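Long-range contact in DMATS type aromatic prenyltransferase (Streptomyces coelicolor, PDB 6ZS0), which probably catalyses transfer of a dimethylallyl group to the 5-position of the indole ring of tryptophan, as a 5-dimethylallyltryptophan synthase: residues A254-H258 and G270-Y274. Sequence-based numbering, arbitrary orientation. Where two conformers were deposited one is given.
Sequences AQSCH and GFTLY
Q255 pairs with Y274 and C257 with T272 through two reciprocal sets of backbone hydrogen bonds, while S256–L273 and H258–F271 form the alternating non-hydrogen-bonded pairs. The N-to-C directions of the two short strand segments differ by 168°, in keeping with the antiparallel ladder these bonds define. Its shortest bond, Y274 N to Q255 O, measures 2.8 Å and is nearly straight at the hydrogen. Three CA-H...O contacts supplement the ladder, among them S256 CA to T272 O at 3.1 Å.

On the face bearing Q255, C257, T272 and Y274, the tyrosine ring reaches diagonally across to the neighbouring strand, edge first. With CG anti to its own carbonyl carbon (chi1 -57°), it brings CE2 within 3.6 Å of C257 CB, and Q255 O also sits in the ring plane. T272 CG2 sits 3.4 Å off one face of this ring, nearer the rim than the centre. Replacing Y274 by an alanine removes the ring, which is likely to open a gap beside C257 and leave T272 CG2 without its aromatic face.

On the opposite face, H258 and F271 run alongside each other, H258 CE1 approaching the F271 ring edge at 3.5 Å from CD2; the planes, inclined at 55°, make an oblique pair. S256 CB touches F271 CE2 at 3.7 Å. H258 NE2 and S256 OG are hydrogen-bonded at 2.8 Å, and S256 OG also bonds H209. L273 packs on helix 229-240, so this face turns to the surrounding helices and the Y274 face probably to the substrate-holding interior of the closed ten-stranded antiparallel barrel, in which this beta hairpin is one element of the ABBA prenyltransferase fold.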
ATOM      1  N   ALA A 254       2.195  10.966   8.102  1.00 18.39           N
ATOM      2  CA  ALA A 254       2.976   9.737   8.057  1.00 18.10           C
ATOM      3  C   ALA A 254       2.105   8.624   8.642  1.00 17.75           C
ATOM      4  O   ALA A 254       1.121   8.924   9.334  1.00 16.80           O
ATOM      5  CB  ALA A 254       4.299   9.858   8.765  1.00 18.49           C
ATOM      6  N   GLN A 255       2.480   7.392   8.389  1.00 17.90           N
ATOM      7  CA  GLN A 255       1.770   6.218   8.940  1.00 18.57           C
ATOM      8  C   GLN A 255       2.793   5.259   9.487  1.00 18.45           C
ATOM      9  O   GLN A 255       3.956   5.224   8.991  1.00 18.15           O
ATOM     10  CB  GLN A 255       0.864   5.546   7.902  1.00 19.34           C
ATOM     11  CG  GLN A 255      -0.269   6.443   7.447  1.00 20.28           C
ATOM     12  CD  GLN A 255      -1.212   5.717   6.519  1.00 21.48           C
ATOM     13  OE1 GLN A 255      -1.440   4.510   6.650  1.00 22.14           O
ATOM     14  NE2 GLN A 255      -1.827   6.477   5.630  1.00 23.18           N
ATOM     15  N   SER A 256       2.378   4.474  10.474  1.00 18.41           N
ATOM     16  CA  SER A 256       3.158   3.300  10.909  1.00 18.73           C
ATOM     17  C   SER A 256       2.260   2.075  10.818  1.00 18.95           C
ATOM     18  O   SER A 256       1.029   2.227  10.918  1.00 19.28           O
ATOM     19  CB  SER A 256       3.758   3.472  12.296  1.00 18.99           C
ATOM     20  OG  SER A 256       2.738   3.655  13.270  1.00 19.46           O
ATOM     21  N   CYS A 257       2.855   0.925  10.653  1.00 19.81           N
ATOM     22  CA  CYS A 257       2.180  -0.384  10.642  0.74 20.37           C
ATOM     23  C   CYS A 257       2.817  -1.254  11.750  1.00 20.81           C
ATOM     24  O   CYS A 257       4.063  -1.230  11.838  1.00 20.78           O
ATOM     25  CB  CYS A 257       2.358  -1.011   9.262  0.74 20.81           C
ATOM     26  SG  CYS A 257       1.775  -2.712   9.134  0.74 22.84           S
ATOM     27  N   HIS A 258       2.013  -1.967  12.515  1.00 21.25           N
ATOM     28  CA  HIS A 258       2.471  -2.850  13.622  1.00 21.98           C
ATOM     29  C   HIS A 258       1.910  -4.227  13.357  1.00 22.65           C
ATOM     30  O   HIS A 258       0.654  -4.343  13.310  1.00 22.07           O
ATOM     31  CB  HIS A 258       2.027  -2.242  14.958  1.00 22.07           C
ATOM     32  CG  HIS A 258       2.440  -0.813  15.050  1.00 22.17           C
ATOM     33  ND1 HIS A 258       3.580  -0.427  15.711  1.00 22.12           N
ATOM     34  CD2 HIS A 258       1.915   0.305  14.499  1.00 22.00           C
ATOM     35  CE1 HIS A 258       3.738   0.871  15.579  1.00 22.14           C
ATOM     36  NE2 HIS A 258       2.718   1.354  14.828  1.00 22.21           N
ATOM     37  N   GLY A 270       6.692  -6.873  14.075  1.00 27.27           N
ATOM     38  CA  GLY A 270       7.109  -6.128  12.879  1.00 26.28           C
ATOM     39  C   GLY A 270       6.638  -4.702  12.947  1.00 24.61           C
ATOM     40  O   GLY A 270       5.615  -4.443  13.622  1.00 24.34           O
ATOM     41  N   PHE A 271       7.411  -3.797  12.355  1.00 23.86           N
ATOM     42  CA  PHE A 271       7.118  -2.347  12.351  1.00 23.00           C
ATOM     43  C   PHE A 271       7.529  -1.737  11.015  1.00 22.09           C
ATOM     44  O   PHE A 271       8.654  -1.977  10.547  1.00 22.24           O
ATOM     45  CB  PHE A 271       7.843  -1.664  13.499  1.00 23.32           C
ATOM     46  CG  PHE A 271       7.858  -0.165  13.397  1.00 23.16           C
ATOM     47  CD1 PHE A 271       8.952   0.501  12.877  1.00 23.38           C
ATOM     48  CD2 PHE A 271       6.757   0.576  13.785  1.00 23.05           C
ATOM     49  CE1 PHE A 271       8.967   1.887  12.794  1.00 23.86           C
ATOM     50  CE2 PHE A 271       6.773   1.959  13.692  1.00 22.81           C
ATOM     51  CZ  PHE A 271       7.885   2.616  13.208  1.00 23.15           C
ATOM     52  N   THR A 272       6.649  -0.915  10.425  1.00 20.73           N
ATOM     53  CA  THR A 272       6.995  -0.172   9.194  1.00 19.72           C
ATOM     54  C   THR A 272       6.651   1.297   9.397  1.00 18.64           C
ATOM     55  O   THR A 272       5.555   1.593   9.976  1.00 18.13           O
ATOM     56  CB  THR A 272       6.278  -0.734   7.958  1.00 19.61           C
ATOM     57  OG1 THR A 272       6.623  -2.119   7.825  1.00 20.58           O
ATOM     58  CG2 THR A 272       6.643   0.029   6.699  1.00 19.53           C
ATOM     59  N   LEU A 273       7.553   2.183   8.972  1.00 17.82           N
ATOM     60  CA  LEU A 273       7.273   3.637   8.882  1.00 17.50           C
ATOM     61  C   LEU A 273       7.127   4.071   7.428  1.00 16.91           C
ATOM     62  O   LEU A 273       8.009   3.750   6.625  1.00 16.71           O
ATOM     63  CB  LEU A 273       8.397   4.426   9.549  1.00 17.92           C
ATOM     64  CG  LEU A 273       8.194   5.941   9.573  1.00 18.16           C
ATOM     65  CD1 LEU A 273       7.045   6.324  10.471  1.00 18.32           C
ATOM     66  CD2 LEU A 273       9.455   6.649  10.047  1.00 18.74           C
ATOM     67  N   TYR A 274       6.009   4.732   7.117  1.00 16.50           N
ATOM     68  CA  TYR A 274       5.640   5.220   5.765  1.00 16.74           C
ATOM     69  C   TYR A 274       5.733   6.750   5.756  1.00 16.62           C
ATOM     70  O   TYR A 274       5.083   7.426   6.598  1.00 16.10           O
ATOM     71  CB  TYR A 274       4.211   4.811   5.400  1.00 17.07           C
ATOM     72  CG  TYR A 274       3.926   3.326   5.439  1.00 17.82           C
ATOM     73  CD1 TYR A 274       3.948   2.549   4.284  1.00 18.20           C
ATOM     74  CD2 TYR A 274       3.616   2.701   6.635  1.00 18.18           C
ATOM     75  CE1 TYR A 274       3.696   1.176   4.332  1.00 18.62           C
ATOM     76  CE2 TYR A 274       3.328   1.346   6.694  1.00 18.49           C
ATOM     77  CZ  TYR A 274       3.397   0.574   5.552  1.00 18.67           C
ATOM     78  OH  TYR A 274       3.155  -0.777   5.624  1.00 20.12           O
TER